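Local coordinates for protein endoglucanase (Clostridium thermocellum, PDB 2E4T) that probably hydrolyses internal beta-1,4-glucosidic bonds of cellulose and xyloglucan through its family 44 glycoside hydrolase domain, helping the bacterium break down plant cell-wall polysaccharides, at residues Ser24-Ala36 with Tyr387-Glu401. Residues are numbered along the deposited sequence; the frame is centred on the assembly and turned at random.
Sequences SPYIYGSNQELDA and YLATFWGDASNNYTE. With ZN (zinc ion), chain B.
The first and last strands of a TIM-like barrel meet here, Gly29 and Ser30 running parallel to Thr390 and Phe391, and beyond them a zinc ion joins loop residues Asp35 and Ala395 to Glu401 at the start of helix 398-408. Gly29 binds through both backbone groups, its N to Ala389 O and its O to Phe391 N; having no side chain, it suits a place where its CA lies close to Ala389 O and Thr390 CG2. At the strand ends Phe391 O is gripped twice by one residue: Asn31 N comes nearly along the C=O axis at 3.0 Å, while Asn31 ND2, also 3.0 Å away, descends from above the carbonyl plane. Arg42 donates to Asn31 OD1 and Thr358 O accepts from ND2, so both ends of the amide are held; Asn31 CG lies 3.3 Å from Trp392 CE3. Gln32, bent at chi2 (64°), curls back: OE1 receives Gly393 N at 2.8 Å, and NE2 rests over one face of the Trp392 indole, near its rim. A water accepts from Gln32 N, within hydrogen-bonding distance of Phe391 O and Gly393 O. At the other end, the edge of Tyr26 is turned to the face of Tyr387 in an offset edge-to-face pair, planes at 80°, beside the bond from Ser24 OG to Tyr387 O on a lone pair. Leu34 fills the angle between strand end and loop, CD1 against Phe391 CD2 and CD2 3.4 Å from Gly393 O. The zinc is held by Asp35 OD2 (2.0 Å), Ala395 O and Glu401 OE1 (1.9 Å), with Glu401 OE2 a longer 2.7 Å contact; the cation probably offsets repulsion between the two acids. Asp35 N meets Glu401 OE2 from above its carboxylate plane and probably helps hold it. Parallel pairing of strands 26-30 and 388-391 is the closure typical of a (beta/alpha)8 barrel, here with zinc linking loops to a helix start.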
loop_
_atom_site.group_PDB
_atom_site.type_symbol
_atom_site.label_atom_id
_atom_site.label_comp_id
_atom_site.label_asym_id
_atom_site.label_seq_id
_atom_site.Cartn_x
_atom_site.Cartn_y
_atom_site.Cartn_z
ATOM N N SER A 24 8.225 -7.801 5.927
ATOM C CA SER A 24 8.825 -7.008 4.859
ATOM C C SER A 24 8.993 -5.554 5.324
ATOM O O SER A 24 8.056 -4.962 5.858
ATOM C CB SER A 24 7.925 -7.026 3.626
ATOM O OG SER A 24 8.564 -6.220 2.650
ATOM N N PRO A 25 10.142 -4.949 5.052
ATOM C CA PRO A 25 10.387 -3.594 5.549
ATOM C C PRO A 25 9.490 -2.543 4.924
ATOM O O PRO A 25 9.424 -1.429 5.462
ATOM C CB PRO A 25 11.862 -3.325 5.208
ATOM C CG PRO A 25 12.531 -4.713 5.188
ATOM C CD PRO A 25 11.402 -5.600 4.594
ATOM N N TYR A 26 8.862 -2.860 3.784
ATOM C CA TYR A 26 8.228 -1.861 2.926
ATOM C C TYR A 26 6.731 -1.721 3.174
ATOM O O TYR A 26 6.041 -1.025 2.419
ATOM C CB TYR A 26 8.468 -2.207 1.436
ATOM C CG TYR A 26 9.907 -2.557 1.163
ATOM C CD1 TYR A 26 10.962 -1.667 1.523
ATOM C CD2 TYR A 26 10.232 -3.771 0.545
ATOM C CE1 TYR A 26 12.286 -2.019 1.277
ATOM C CE2 TYR A 26 11.551 -4.113 0.299
ATOM C CZ TYR A 26 12.580 -3.244 0.646
ATOM O OH TYR A 26 13.887 -3.592 0.402
ATOM N N ILE A 27 6.205 -2.327 4.275
ATOM C CA ILE A 27 4.801 -2.229 4.570
ATOM C C ILE A 27 4.398 -0.900 5.181
ATOM O O ILE A 27 3.195 -0.604 5.280
ATOM C CB ILE A 27 4.316 -3.394 5.454
ATOM C CG1 ILE A 27 5.059 -3.432 6.780
ATOM C CG2 ILE A 27 4.417 -4.717 4.668
ATOM C CD1 ILE A 27 4.438 -4.400 7.765
ATOM N N TYR A 28 5.372 -0.087 5.609
ATOM C CA TYR A 28 5.106 1.146 6.350
ATOM C C TYR A 28 5.226 2.371 5.456
ATOM O O TYR A 28 5.836 3.395 5.819
ATOM C CB TYR A 28 6.079 1.260 7.549
ATOM C CG TYR A 28 6.161 -0.006 8.373
ATOM C CD1 TYR A 28 5.116 -0.423 9.204
ATOM C CD2 TYR A 28 7.317 -0.784 8.369
ATOM C CE1 TYR A 28 5.208 -1.564 9.973
ATOM C CE2 TYR A 28 7.420 -1.939 9.144
ATOM C CZ TYR A 28 6.375 -2.326 9.962
ATOM O OH TYR A 28 6.425 -3.468 10.748
ATOM N N GLY A 29 4.629 2.285 4.242
ATOM C CA GLY A 29 4.811 3.346 3.265
ATOM C C GLY A 29 3.618 4.310 3.167
ATOM O O GLY A 29 2.554 4.132 3.785
ATOM N N SER A 30 3.821 5.328 2.293
ATOM C CA SER A 30 2.752 6.281 2.015
ATOM C C SER A 30 2.808 6.702 0.522
ATOM O O SER A 30 3.829 6.580 -0.151
ATOM C CB SER A 30 2.830 7.538 2.917
ATOM O OG SER A 30 3.938 8.367 2.588
ATOM N N ASN A 31 1.668 7.242 0.079
ATOM C CA ASN A 31 1.556 7.915 -1.217
ATOM C C ASN A 31 1.843 9.411 -1.123
ATOM O O ASN A 31 2.429 9.986 -2.051
ATOM C CB ASN A 31 0.170 7.743 -1.814
ATOM C CG ASN A 31 -0.103 6.344 -2.311
ATOM O OD1 ASN A 31 0.153 6.034 -3.491
ATOM N ND2 ASN A 31 -0.699 5.480 -1.476
ATOM N N GLN A 32 1.374 10.057 -0.040
ATOM C CA GLN A 32 1.514 11.486 0.166
ATOM C C GLN A 32 2.705 11.769 1.083
ATOM O O GLN A 32 3.339 10.877 1.660
ATOM C CB GLN A 32 0.219 12.081 0.782
ATOM C CG GLN A 32 -0.916 12.223 -0.224
ATOM C CD GLN A 32 -1.409 10.919 -0.797
ATOM O OE1 GLN A 32 -1.748 9.968 -0.086
ATOM N NE2 GLN A 32 -1.475 10.865 -2.141
ATOM N N GLU A 33 3.005 13.070 1.243
ATOM C CA GLU A 33 4.083 13.536 2.120
ATOM C C GLU A 33 3.512 13.636 3.534
ATOM O O GLU A 33 2.736 14.550 3.850
ATOM C CB GLU A 33 4.622 14.884 1.638
ATOM C CG GLU A 33 5.309 14.742 0.277
ATOM C CD GLU A 33 5.824 16.024 -0.343
ATOM O OE1 GLU A 33 5.301 17.128 -0.055
ATOM O OE2 GLU A 33 6.789 15.933 -1.171
ATOM N N LEU A 34 3.881 12.674 4.388
ATOM C CA LEU A 34 3.352 12.563 5.740
ATOM C C LEU A 34 4.335 13.058 6.792
ATOM O O LEU A 34 5.547 13.016 6.630
ATOM C CB LEU A 34 3.008 11.119 6.074
ATOM C CG LEU A 34 1.904 10.468 5.244
ATOM C CD1 LEU A 34 1.621 9.049 5.797
ATOM C CD2 LEU A 34 0.645 11.304 5.225
ATOM N N ASP A 35 3.742 13.398 7.950
ATOM C CA ASP A 35 4.476 13.629 9.186
ATOM C C ASP A 35 4.701 12.280 9.890
ATOM O O ASP A 35 4.167 11.994 10.973
ATOM C CB ASP A 35 3.670 14.526 10.103
ATOM C CG ASP A 35 3.171 15.772 9.407
ATOM O OD1 ASP A 35 4.009 16.465 8.767
ATOM O OD2 ASP A 35 1.958 16.134 9.528
ATOM N N ALA A 36 5.439 11.413 9.206
ATOM C CA ALA A 36 5.730 10.078 9.741
ATOM C C ALA A 36 6.992 9.624 9.045
ATOM O O ALA A 36 7.304 10.031 7.904
ATOM C CB ALA A 36 4.620 9.092 9.434
ATOM N N TYR A 387 3.997 -7.550 1.304
ATOM C CA TYR A 387 5.324 -7.084 0.918
ATOM C C TYR A 387 5.503 -5.562 0.991
ATOM O O TYR A 387 6.556 -5.052 1.406
ATOM C CB TYR A 387 5.575 -7.539 -0.526
ATOM C CG TYR A 387 6.872 -7.074 -1.110
ATOM C CD1 TYR A 387 8.099 -7.488 -0.575
ATOM C CD2 TYR A 387 6.884 -6.247 -2.233
ATOM C CE1 TYR A 387 9.296 -7.064 -1.140
ATOM C CE2 TYR A 387 8.097 -5.862 -2.828
ATOM C CZ TYR A 387 9.295 -6.301 -2.280
ATOM O OH TYR A 387 10.511 -5.962 -2.825
ATOM N N LEU A 388 4.491 -4.822 0.547
ATOM C CA LEU A 388 4.595 -3.365 0.472
ATOM C C LEU A 388 3.188 -2.837 0.717
ATOM O O LEU A 388 2.201 -3.430 0.263
ATOM C CB LEU A 388 5.167 -2.925 -0.888
ATOM C CG LEU A 388 5.291 -1.416 -1.120
ATOM C CD1 LEU A 388 6.494 -1.100 -1.989
ATOM C CD2 LEU A 388 4.036 -0.811 -1.752
ATOM N N ALA A 389 3.098 -1.677 1.406
ATOM C CA ALA A 389 1.797 -1.023 1.548
ATOM C C ALA A 389 2.066 0.467 1.644
ATOM O O ALA A 389 3.057 0.911 2.216
ATOM C CB ALA A 389 1.030 -1.564 2.757
ATOM N N THR A 390 1.104 1.223 1.081
ATOM C CA THR A 390 1.210 2.677 1.050
ATOM C C THR A 390 -0.163 3.300 1.343
ATOM O O THR A 390 -1.095 3.189 0.533
ATOM C CB THR A 390 1.837 3.181 -0.315
ATOM O OG1 THR A 390 1.283 2.470 -1.413
ATOM C CG2 THR A 390 3.324 2.952 -0.350
ATOM N N PHE A 391 -0.257 3.942 2.511
ATOM C CA PHE A 391 -1.472 4.650 2.912
ATOM C C PHE A 391 -1.776 5.770 1.911
ATOM O O PHE A 391 -0.843 6.440 1.406
ATOM C CB PHE A 391 -1.204 5.258 4.301
ATOM C CG PHE A 391 -2.288 6.187 4.802
ATOM C CD1 PHE A 391 -3.540 5.714 5.194
ATOM C CD2 PHE A 391 -2.042 7.560 4.881
ATOM C CE1 PHE A 391 -4.523 6.590 5.627
ATOM C CE2 PHE A 391 -3.012 8.432 5.332
ATOM C CZ PHE A 391 -4.243 7.950 5.695
ATOM N N TRP A 392 -3.059 6.023 1.635
ATOM C CA TRP A 392 -3.481 7.151 0.833
ATOM C C TRP A 392 -4.218 8.147 1.728
ATOM O O TRP A 392 -5.265 7.801 2.285
ATOM C CB TRP A 392 -4.372 6.730 -0.349
ATOM C CG TRP A 392 -4.697 7.912 -1.236
ATOM C CD1 TRP A 392 -5.611 8.899 -1.013
ATOM C CD2 TRP A 392 -4.023 8.282 -2.469
ATOM N NE1 TRP A 392 -5.558 9.871 -2.015
ATOM C CE2 TRP A 392 -4.584 9.511 -2.909
ATOM C CE3 TRP A 392 -3.009 7.703 -3.226
ATOM C CZ2 TRP A 392 -4.120 10.163 -4.076
ATOM C CZ3 TRP A 392 -2.558 8.365 -4.393
ATOM C CH2 TRP A 392 -3.129 9.568 -4.807
ATOM N N GLY A 393 -3.630 9.334 1.859
ATOM C CA GLY A 393 -4.207 10.378 2.689
ATOM C C GLY A 393 -3.129 11.344 3.098
ATOM O O GLY A 393 -1.935 11.054 3.020
ATOM N N ASP A 394 -3.551 12.527 3.557
ATOM C CA ASP A 394 -2.612 13.627 3.772
ATOM C C ASP A 394 -2.125 13.742 5.227
ATOM O O ASP A 394 -2.479 12.946 6.115
ATOM C CB ASP A 394 -3.175 14.936 3.214
ATOM C CG ASP A 394 -4.287 15.503 4.014
ATOM O OD1 ASP A 394 -4.424 15.160 5.228
ATOM O OD2 ASP A 394 -5.030 16.358 3.442
ATOM N N ALA A 395 -1.300 14.772 5.450
ATOM C CA ALA A 395 -0.606 14.957 6.707
ATOM C C ALA A 395 -1.520 15.408 7.838
ATOM O O ALA A 395 -1.084 15.524 9.001
ATOM C CB ALA A 395 0.544 15.943 6.509
ATOM N N SER A 396 -2.812 15.662 7.544
ATOM C CA SER A 396 -3.758 15.989 8.600
ATOM C C SER A 396 -4.213 14.755 9.385
ATOM O O SER A 396 -4.903 14.876 10.401
ATOM C CB SER A 396 -4.980 16.727 8.065
ATOM O OG SER A 396 -5.829 15.864 7.331
ATOM N N ASN A 397 -3.851 13.558 8.905
ATOM C CA ASN A 397 -4.213 12.305 9.574
ATOM C C ASN A 397 -3.213 11.999 10.688
ATOM O O ASN A 397 -2.377 11.068 10.576
ATOM C CB ASN A 397 -4.291 11.179 8.546
ATOM C CG ASN A 397 -5.395 11.374 7.561
ATOM O OD1 ASN A 397 -6.547 11.133 7.889
ATOM N ND2 ASN A 397 -5.060 11.740 6.312
ATOM N N ASN A 398 -3.252 12.821 11.733
ATOM C CA ASN A 398 -2.202 12.761 12.773
ATOM C C ASN A 398 -2.185 11.431 13.527
ATOM O O ASN A 398 -1.118 10.967 13.921
ATOM C CB ASN A 398 -2.329 13.933 13.757
ATOM C CG ASN A 398 -3.699 14.047 14.386
ATOM O OD1 ASN A 398 -4.717 14.154 13.678
ATOM N ND2 ASN A 398 -3.760 14.092 15.724
ATOM N N TYR A 399 -3.375 10.862 13.808
ATOM C CA TYR A 399 -3.401 9.554 14.458
ATOM C C TYR A 399 -2.960 8.440 13.513
ATOM O O TYR A 399 -2.260 7.508 13.953
ATOM C CB TYR A 399 -4.740 9.279 15.133
ATOM C CG TYR A 399 -4.837 9.895 16.501
ATOM C CD1 TYR A 399 -4.225 9.290 17.583
ATOM C CD2 TYR A 399 -5.540 11.094 16.725
ATOM C CE1 TYR A 399 -4.309 9.844 18.874
ATOM C CE2 TYR A 399 -5.633 11.655 18.001
ATOM C CZ TYR A 399 -5.034 11.017 19.080
ATOM O OH TYR A 399 -5.156 11.584 20.324
ATOM N N THR A 400 -3.315 8.508 12.210
ATOM C CA THR A 400 -2.770 7.516 11.291
ATOM C C THR A 400 -1.244 7.583 11.320
ATOM O O THR A 400 -0.528 6.548 11.309
ATOM C CB THR A 400 -3.272 7.793 9.859
ATOM O OG1 THR A 400 -4.669 8.021 9.879
ATOM C CG2 THR A 400 -2.875 6.700 8.913
ATOM N N GLU A 401 -0.703 8.810 11.307
ATOM C CA GLU A 401 0.739 9.002 11.319
ATOM C C GLU A 401 1.373 8.432 12.577
ATOM O O GLU A 401 2.452 7.818 12.528
ATOM C CB GLU A 401 1.053 10.497 11.176
ATOM C CG GLU A 401 0.720 10.989 9.782
ATOM C CD GLU A 401 0.759 12.523 9.672
ATOM O OE1 GLU A 401 0.426 13.240 10.678
ATOM O OE2 GLU A 401 1.065 13.044 8.567
HETATM ZN ZN ZN B . 0.430 15.120 10.220
HETATM O O HOH W 1 -0.089 8.986 2.339
HETATM O O HOH W 2 0.226 15.568 3.075
#